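Local structure of hydrogenase (NiFe) small subunit HydA (Allochromatium vinosum, 3MYR) at residues G181-I184 with H185-C188; Y189-P192 with F193-G197; Y225-C228 with A229-K232. The protein forms, with a large subunit, a [NiFe] hydrogenase that probably catalyses hydrogen oxidation with an electron acceptor, its iron-sulfur clusters carrying the electrons. All blocks are in the same frame, centred on the assembly; numbering follows the deposited sequence.

Interaction 1 (G181-I184 with H185-C188). With SF4 (iron/sulfur cluster), chain J.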
loop_
_atom_site.group_PDB
_atom_site.type_symbol
_atom_site.label_atom_id
_atom_site.label_comp_id
_atom_site.label_asym_id
_atom_site.label_seq_id
_atom_site.Cartn_x
_atom_site.Cartn_y
_atom_site.Cartn_z
ATOM N N GLY A 181 -25.496 -0.158 12.927
ATOM C CA GLY A 181 -26.634 -0.478 13.756
ATOM C C GLY A 181 -27.291 -1.794 13.318
ATOM O O GLY A 181 -28.080 -2.333 14.055
ATOM N N GLN A 182 -27.046 -2.268 12.102
ATOM C CA GLN A 182 -27.748 -3.506 11.595
ATOM C C GLN A 182 -26.717 -4.475 11.087
ATOM O O GLN A 182 -25.664 -4.063 10.576
ATOM C CB GLN A 182 -28.718 -3.187 10.437
ATOM C CG GLN A 182 -29.822 -2.161 10.794
ATOM C CD GLN A 182 -30.914 -2.620 11.831
ATOM O OE1 GLN A 182 -31.802 -1.810 12.188
ATOM N NE2 GLN A 182 -30.900 -3.894 12.256
ATOM N N SER A 183 -27.011 -5.764 11.186
ATOM C CA SER A 183 -26.066 -6.769 10.766
ATOM C C SER A 183 -26.112 -6.830 9.260
ATOM O O SER A 183 -27.138 -6.518 8.628
ATOM C CB SER A 183 -26.412 -8.169 11.341
ATOM O OG SER A 183 -27.585 -8.672 10.724
ATOM N N ILE A 184 -25.020 -7.289 8.681
ATOM C CA ILE A 184 -24.969 -7.614 7.249
ATOM C C ILE A 184 -26.127 -8.580 6.867
ATOM O O ILE A 184 -26.875 -8.365 5.862
ATOM C CB ILE A 184 -23.618 -8.285 6.915
ATOM C CG1 ILE A 184 -22.383 -7.338 7.154
ATOM C CG2 ILE A 184 -23.569 -8.884 5.478
ATOM C CD1 ILE A 184 -22.328 -6.113 6.216
ATOM N N HIS A 185 -26.241 -9.657 7.639
ATOM C CA HIS A 185 -27.188 -10.696 7.330
ATOM C C HIS A 185 -28.652 -10.177 7.425
ATOM O O HIS A 185 -29.517 -10.653 6.718
ATOM C CB HIS A 185 -26.835 -11.851 8.269
ATOM C CG HIS A 185 -27.685 -13.059 8.152
ATOM N ND1 HIS A 185 -27.555 -13.980 7.097
ATOM C CD2 HIS A 185 -28.607 -13.575 9.027
ATOM C CE1 HIS A 185 -28.366 -14.996 7.350
ATOM N NE2 HIS A 185 -28.944 -14.817 8.546
ATOM N N ASP A 186 -28.936 -9.122 8.218
ATOM C CA ASP A 186 -30.315 -8.628 8.252
ATOM C C ASP A 186 -30.606 -7.655 7.106
ATOM O O ASP A 186 -31.704 -7.143 7.037
ATOM C CB ASP A 186 -30.620 -7.906 9.583
ATOM C CG ASP A 186 -30.948 -8.905 10.716
ATOM O OD1 ASP A 186 -31.190 -10.125 10.465
ATOM O OD2 ASP A 186 -30.875 -8.502 11.876
ATOM N N ARG A 187 -29.622 -7.385 6.230
ATOM C CA ARG A 187 -29.850 -6.497 5.099
ATOM C C ARG A 187 -29.476 -7.139 3.754
ATOM O O ARG A 187 -29.794 -6.593 2.723
ATOM C CB ARG A 187 -29.028 -5.184 5.275
ATOM C CG ARG A 187 -29.424 -4.364 6.548
ATOM C CD ARG A 187 -30.895 -3.920 6.396
ATOM N NE ARG A 187 -31.216 -2.689 7.157
ATOM C CZ ARG A 187 -32.450 -2.225 7.329
ATOM N NH1 ARG A 187 -33.510 -2.888 6.819
ATOM N NH2 ARG A 187 -32.627 -1.093 7.964
ATOM N N CYS A 188 -28.770 -8.255 3.800
ATOM C CA CYS A 188 -28.133 -8.893 2.664
ATOM C C CYS A 188 -29.129 -9.335 1.586
ATOM O O CYS A 188 -30.164 -9.981 1.868
ATOM C CB CYS A 188 -27.325 -10.114 3.177
ATOM S SG CYS A 188 -26.512 -11.002 1.784
HETATM FE FE1 SF4 J . -25.953 -12.878 2.987
HETATM FE FE2 SF4 J . -26.034 -15.643 3.324
HETATM FE FE3 SF4 J . -23.926 -14.174 4.267
HETATM FE FE4 SF4 J . -26.382 -14.002 5.452
HETATM S S1 SF4 J . -25.016 -15.815 5.348
HETATM S S2 SF4 J . -24.983 -12.291 5.021
HETATM S S3 SF4 J . -27.751 -14.146 3.606
HETATM S S4 SF4 J . -24.545 -14.440 2.064
HETATM O O HOH W 1 -29.682 -6.284 12.545
#
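Ser183 and Ile184 meet Asp186, Arg187 and Cys188 in a local pair of overlapping turns, in the loop between helices 177-180 and 191-195. Ser183 and Asp186 mark the ends of the first turn. Asp186 N bonds to Ser183 OG at 2.9 Å and more weakly to Ser183 O, two acceptors on one N-H. OG, standing between its own backbone N and carbonyl carbon (chi1 70°), is turned toward that N-H. One residue on, Arg187 N reaches Ile184 O at 2.9 Å with an N-H...O angle of 157°, arriving from above the carbonyl plane; a weak bond from Cys188 N shares that oxygen. The backbone angles of Ile184, His185 and Asp186 are those of consecutive type I turns. This winding presents the His-X-X-Cys ligands of the second [4Fe-4S] cluster: His185 ND1 binds iron FE4 at 2.0 Å and Cys188 SG binds FE1 at 2.3 Å. A histidine ligand is a hallmark of this distal cluster in [NiFe] hydrogenases. Ile184 CG2 packs 3.7 Å from cluster sulfur S2, and the same side chain also lies near Cys228 of the [3Fe-4S] site. On the exposed side, water 1 joins Gln182 NE2 and Ser183 N to Asp186 OD2; the second carboxylate oxygen, OD1, is salt-bridged to Arg191. Gln182 CG lies 3.9 Å from Arg187 NE, with the amide and guanidinium planes steeply inclined.

Interaction 2 (Y189-P192 with F193-G197); sequences YRRP and FYDKG. With SF4 (iron/sulfur cluster), chain J.
The guanidinium of Arg191 has Asp195 OD1 and water 2 at its edge, both in its plane, and its plane stands 89° from the Tyr194 ring that runs alongside it. Asp195 CG lies at the edge of that ring, while the His185 ring meets Tyr194 edge-to-face. Farther back, Arg190 CG sits 3.7 Å above the centre of one face of the Tyr189 ring. Arg191, Tyr194 and Asp195 are on the short helix 191-195, closed by a Schellman motif in which Gly197 has positive phi and its N bonds back to Tyr194 O; Tyr189 and Arg190 lie in the turn leading into it. The backbone bonds Tyr194 N to Arg190 O and Asp195 N to Arg191 O, each 3.0 Å, are the i to i+4 bonds that define the helix. One turn apart along it, Arg191 NE and Asp195 OD1 form a salt bridge at 3.2 Å, nearly straight (162°), reached from the syn side but tilted out of the carboxylate plane. CG of Arg191 is trans to the backbone N (chi1 173°) and the chain then bends at chi2, which brings NE over to Asp195. Water 2 ties Arg191 NH1 to the same OD1. The stronger polar partner of Arg191 is Asp186: NH2 donates to Asp186 OD1, in a salt bridge, and to His185 O; two carboxylates probably stabilise its charge. At the interface, Arg190 grips one atom, Tyr189 OH, with both NE and NH2, while NH1 goes to Trp212 O. That hydroxyl is also hydrogen-bonded to Ser232 of the large subunit. Phe193 meets the ring of Trp212 at a shallow interplanar angle. The helix start borders the [4Fe-4S] cluster closely: Arg191 CA lies 3.3 Å from cluster sulfur S3.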
loop_
_atom_site.group_PDB
_atom_site.type_symbol
_atom_site.label_atom_id
_atom_site.label_comp_id
_atom_site.label_asym_id
_atom_site.label_seq_id
_atom_site.Cartn_x
_atom_site.Cartn_y
_atom_site.Cartn_z
ATOM N N TYR A 189 -28.830 -9.021 0.329
ATOM C CA TYR A 189 -29.739 -9.404 -0.759
ATOM C C TYR A 189 -29.830 -10.931 -0.983
ATOM O O TYR A 189 -30.714 -11.348 -1.713
ATOM C CB TYR A 189 -29.407 -8.668 -2.076
ATOM C CG TYR A 189 -28.200 -9.274 -2.790
ATOM C CD1 TYR A 189 -28.348 -10.038 -3.950
ATOM C CD2 TYR A 189 -26.881 -9.062 -2.287
ATOM C CE1 TYR A 189 -27.225 -10.620 -4.612
ATOM C CE2 TYR A 189 -25.742 -9.672 -2.909
ATOM C CZ TYR A 189 -25.930 -10.418 -4.087
ATOM O OH TYR A 189 -24.865 -11.002 -4.694
ATOM N N ARG A 190 -28.947 -11.736 -0.351
ATOM C CA ARG A 190 -29.011 -13.207 -0.469
ATOM C C ARG A 190 -29.797 -13.797 0.683
ATOM O O ARG A 190 -30.073 -15.011 0.725
ATOM C CB ARG A 190 -27.609 -13.829 -0.527
ATOM C CG ARG A 190 -26.723 -13.183 -1.668
ATOM C CD ARG A 190 -25.509 -14.033 -1.940
ATOM N NE ARG A 190 -24.690 -13.470 -2.994
ATOM C CZ ARG A 190 -23.813 -14.133 -3.738
ATOM N NH1 ARG A 190 -23.792 -15.466 -3.730
ATOM N NH2 ARG A 190 -23.075 -13.452 -4.629
ATOM N N ARG A 191 -30.214 -12.942 1.590
ATOM C CA ARG A 191 -30.884 -13.427 2.815
ATOM C C ARG A 191 -32.173 -14.187 2.515
ATOM O O ARG A 191 -32.412 -15.244 3.138
ATOM C CB ARG A 191 -31.160 -12.273 3.818
ATOM C CG ARG A 191 -32.045 -12.748 5.061
ATOM C CD ARG A 191 -31.206 -13.754 5.953
ATOM N NE ARG A 191 -32.003 -14.097 7.162
ATOM C CZ ARG A 191 -32.151 -13.298 8.250
ATOM N NH1 ARG A 191 -32.906 -13.680 9.293
ATOM N NH2 ARG A 191 -31.538 -12.124 8.328
ATOM N N PRO A 192 -33.012 -13.700 1.546
ATOM C CA PRO A 192 -34.203 -14.547 1.357
ATOM C C PRO A 192 -33.867 -15.916 0.771
ATOM O O PRO A 192 -34.632 -16.873 0.972
ATOM C CB PRO A 192 -35.047 -13.781 0.367
ATOM C CG PRO A 192 -34.678 -12.283 0.718
ATOM C CD PRO A 192 -33.169 -12.369 0.914
ATOM N N PHE A 193 -32.717 -16.012 0.102
ATOM C CA PHE A 193 -32.199 -17.308 -0.375
ATOM C C PHE A 193 -31.713 -18.245 0.745
ATOM O O PHE A 193 -32.047 -19.468 0.779
ATOM C CB PHE A 193 -31.163 -17.048 -1.464
ATOM C CG PHE A 193 -31.803 -16.567 -2.703
ATOM C CD1 PHE A 193 -32.352 -15.292 -2.765
ATOM C CD2 PHE A 193 -31.989 -17.391 -3.748
ATOM C CE1 PHE A 193 -33.014 -14.853 -3.927
ATOM C CE2 PHE A 193 -32.625 -16.945 -4.928
ATOM C CZ PHE A 193 -33.184 -15.719 -4.999
ATOM N N TYR A 194 -30.997 -17.638 1.700
ATOM C CA TYR A 194 -30.645 -18.279 2.965
ATOM C C TYR A 194 -31.893 -18.889 3.635
ATOM O O TYR A 194 -31.881 -20.066 3.991
ATOM C CB TYR A 194 -30.019 -17.221 3.892
ATOM C CG TYR A 194 -29.839 -17.785 5.294
ATOM C CD1 TYR A 194 -28.612 -18.391 5.664
ATOM C CD2 TYR A 194 -30.863 -17.689 6.262
ATOM C CE1 TYR A 194 -28.426 -18.928 6.972
ATOM C CE2 TYR A 194 -30.687 -18.233 7.592
ATOM C CZ TYR A 194 -29.426 -18.818 7.916
ATOM O OH TYR A 194 -29.152 -19.368 9.157
ATOM N N ASP A 195 -33.016 -18.122 3.699
ATOM C CA ASP A 195 -34.170 -18.555 4.407
ATOM C C ASP A 195 -34.918 -19.648 3.619
ATOM O O ASP A 195 -35.639 -20.371 4.183
ATOM C CB ASP A 195 -35.122 -17.420 4.653
ATOM C CG ASP A 195 -34.561 -16.380 5.656
ATOM O OD1 ASP A 195 -33.839 -16.721 6.616
ATOM O OD2 ASP A 195 -34.861 -15.200 5.447
ATOM N N LYS A 196 -34.731 -19.730 2.309
ATOM C CA LYS A 196 -35.332 -20.778 1.490
ATOM C C LYS A 196 -34.441 -22.017 1.434
ATOM O O LYS A 196 -34.779 -23.002 0.735
ATOM C CB LYS A 196 -35.486 -20.262 0.046
ATOM C CG LYS A 196 -36.652 -19.271 -0.098
ATOM C CD LYS A 196 -36.896 -19.008 -1.560
ATOM C CE LYS A 196 -36.177 -17.771 -2.098
ATOM N NZ LYS A 196 -36.839 -17.353 -3.392
ATOM N N GLY A 197 -33.247 -21.948 2.011
ATOM C CA GLY A 197 -32.342 -23.138 1.963
ATOM C C GLY A 197 -31.588 -23.228 0.610
ATOM O O GLY A 197 -31.217 -24.313 0.181
HETATM FE FE1 SF4 J . -25.953 -12.878 2.987
HETATM FE FE2 SF4 J . -26.034 -15.643 3.324
HETATM FE FE3 SF4 J . -23.926 -14.174 4.267
HETATM FE FE4 SF4 J . -26.382 -14.002 5.452
HETATM S S1 SF4 J . -25.016 -15.815 5.348
HETATM S S2 SF4 J . -24.983 -12.291 5.021
HETATM S S3 SF4 J . -27.751 -14.146 3.606
HETATM S S4 SF4 J . -24.545 -14.440 2.064
HETATM O O HOH W 2 -33.742 -16.361 9.183
#

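Interaction 3 (Y225-C228 with A229-K232). With F3S (Fe3-s4 cluster), chain K.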
loop_
_atom_site.group_PDB
_atom_site.type_symbol
_atom_site.label_atom_id
_atom_site.label_comp_id
_atom_site.label_asym_id
_atom_site.label_seq_id
_atom_site.Cartn_x
_atom_site.Cartn_y
_atom_site.Cartn_z
ATOM N N TYR A 225 -21.622 -6.508 11.996
ATOM C CA TYR A 225 -22.370 -5.247 11.938
ATOM C C TYR A 225 -21.605 -4.219 11.091
ATOM O O TYR A 225 -20.449 -3.927 11.413
ATOM C CB TYR A 225 -22.660 -4.710 13.393
ATOM C CG TYR A 225 -23.773 -5.523 14.075
ATOM C CD1 TYR A 225 -25.114 -5.075 14.100
ATOM C CD2 TYR A 225 -23.504 -6.788 14.562
ATOM C CE1 TYR A 225 -26.150 -5.898 14.671
ATOM C CE2 TYR A 225 -24.491 -7.578 15.166
ATOM C CZ TYR A 225 -25.811 -7.146 15.159
ATOM O OH TYR A 225 -26.747 -7.994 15.706
ATOM N N ASN A 226 -22.174 -3.787 9.949
ATOM C CA ASN A 226 -21.453 -2.877 9.008
ATOM C C ASN A 226 -22.491 -2.464 7.997
ATOM O O ASN A 226 -23.591 -3.014 8.033
ATOM C CB ASN A 226 -20.245 -3.548 8.327
ATOM C CG ASN A 226 -19.158 -2.524 7.929
ATOM O OD1 ASN A 226 -19.454 -1.372 7.838
ATOM N ND2 ASN A 226 -17.885 -2.945 7.783
ATOM N N ALA A 227 -22.177 -1.488 7.130
ATOM C CA ALA A 227 -23.153 -0.909 6.191
ATOM C C ALA A 227 -22.958 -1.458 4.769
ATOM O O ALA A 227 -23.520 -0.903 3.814
ATOM C CB ALA A 227 -23.000 0.644 6.135
ATOM N N CYS A 228 -22.125 -2.490 4.614
ATOM C CA CYS A 228 -21.732 -2.946 3.270
ATOM C C CYS A 228 -22.962 -3.377 2.451
ATOM O O CYS A 228 -22.974 -3.250 1.227
ATOM C CB CYS A 228 -20.781 -4.161 3.399
ATOM S SG CYS A 228 -19.426 -3.803 4.568
ATOM N N ALA A 229 -23.933 -4.020 3.118
ATOM C CA ALA A 229 -25.051 -4.600 2.391
ATOM C C ALA A 229 -26.047 -3.514 1.917
ATOM O O ALA A 229 -26.814 -3.766 1.015
ATOM C CB ALA A 229 -25.790 -5.666 3.296
ATOM N N THR A 230 -26.040 -2.330 2.550
ATOM C CA THR A 230 -26.918 -1.212 2.171
ATOM C C THR A 230 -26.207 -0.061 1.462
ATOM O O THR A 230 -26.691 0.402 0.448
ATOM C CB THR A 230 -27.636 -0.670 3.410
ATOM O OG1 THR A 230 -26.671 -0.357 4.443
ATOM C CG2 THR A 230 -28.587 -1.831 3.990
ATOM N N MET A 231 -25.139 0.481 2.050
ATOM C CA MET A 231 -24.404 1.572 1.422
ATOM C C MET A 231 -23.525 1.000 0.306
ATOM O O MET A 231 -23.328 1.631 -0.730
ATOM C CB MET A 231 -23.502 2.263 2.491
ATOM C CG MET A 231 -22.703 3.404 1.887
ATOM S SD MET A 231 -21.603 4.112 3.130
ATOM C CE MET A 231 -22.838 4.684 4.410
ATOM N N LYS A 232 -22.968 -0.208 0.516
ATOM C CA LYS A 232 -21.980 -0.796 -0.446
ATOM C C LYS A 232 -20.695 0.012 -0.494
ATOM O O LYS A 232 -20.595 1.011 0.230
ATOM C CB LYS A 232 -22.562 -0.920 -1.860
ATOM C CG LYS A 232 -23.850 -1.758 -1.888
ATOM C CD LYS A 232 -24.096 -2.172 -3.339
ATOM C CE LYS A 232 -25.470 -2.909 -3.412
ATOM N NZ LYS A 232 -25.811 -3.284 -4.860
HETATM FE FE1 F3S K . -17.967 -8.294 5.704
HETATM FE FE3 F3S K . -15.959 -6.536 5.994
HETATM FE FE4 F3S K . -18.176 -5.720 4.899
HETATM S S1 F3S K . -15.744 -8.702 5.396
HETATM S S2 F3S K . -19.037 -7.462 3.920
HETATM S S3 F3S K . -17.978 -6.450 7.015
HETATM S S4 F3S K . -16.174 -5.121 4.299
#
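Ala227 O is the tight point of this turn, drawing backbone N-H groups from three successive residues of 229-232. Met231 N makes the shortest bond, 2.8 Å to Ala227 O and nearly in line with the carbonyl. Thr230 N reaches the same oxygen at 3.2 Å from above the carbonyl plane, and Lys232 N adds a weak, long bond. Beside these bonds Ala227 CB packs on Met231 CB at 4.0 Å. The angles of Cys228 and Ala229 are those of a type I turn; the bond from Met231 N to Ala227 O widens it to a single helix-like turn, distorted at Thr230, before Lys232, with positive phi (66°), ends the winding. Within the C-terminal family region of the small subunit this turn carries a ligand of the [3Fe-4S] cluster: Cys228 SG binds iron FE4 at 2.3 Å, and Cys247 and Cys250 complete the cysteine set. Asn226, just before the turn, also faces the cluster: its OD1 accepts from Ala227 N at 2.8 Å, and ND2 is 3.6 Å from cluster sulfur S3. The outer side is looser. The Thr230 side chain is exposed and lies against Arg187, and the extended Lys232 chain runs off to a salt bridge with Glu242. Met231 turns elsewhere: with CG anti to its backbone N (chi1 180°), the chain packs on Met152 and Val153 of helix 151-164 and on Phe179 of helix 177-180.

Interactions 1 and 2 are continuous along the chain, the turns of 181-188 running directly into 189-197 and helix 191-195; interaction 3 follows later, after helix 206-210. The centres of interactions 1 and 2 are about 13 Å apart, those of 1 and 3 about 7 Å, and those of 2 and 3 about 17 Å, the last pair without touching. Interaction 1 therefore lies between: it shares the [4Fe-4S] cluster with interaction 2, and packs against interaction 3 through Gln182 and Ser183 on Tyr225 and Ile184 on Cys228. All three lie in the C-terminal family region, consistent with its holding two neighbouring clusters of an electron-transfer chain.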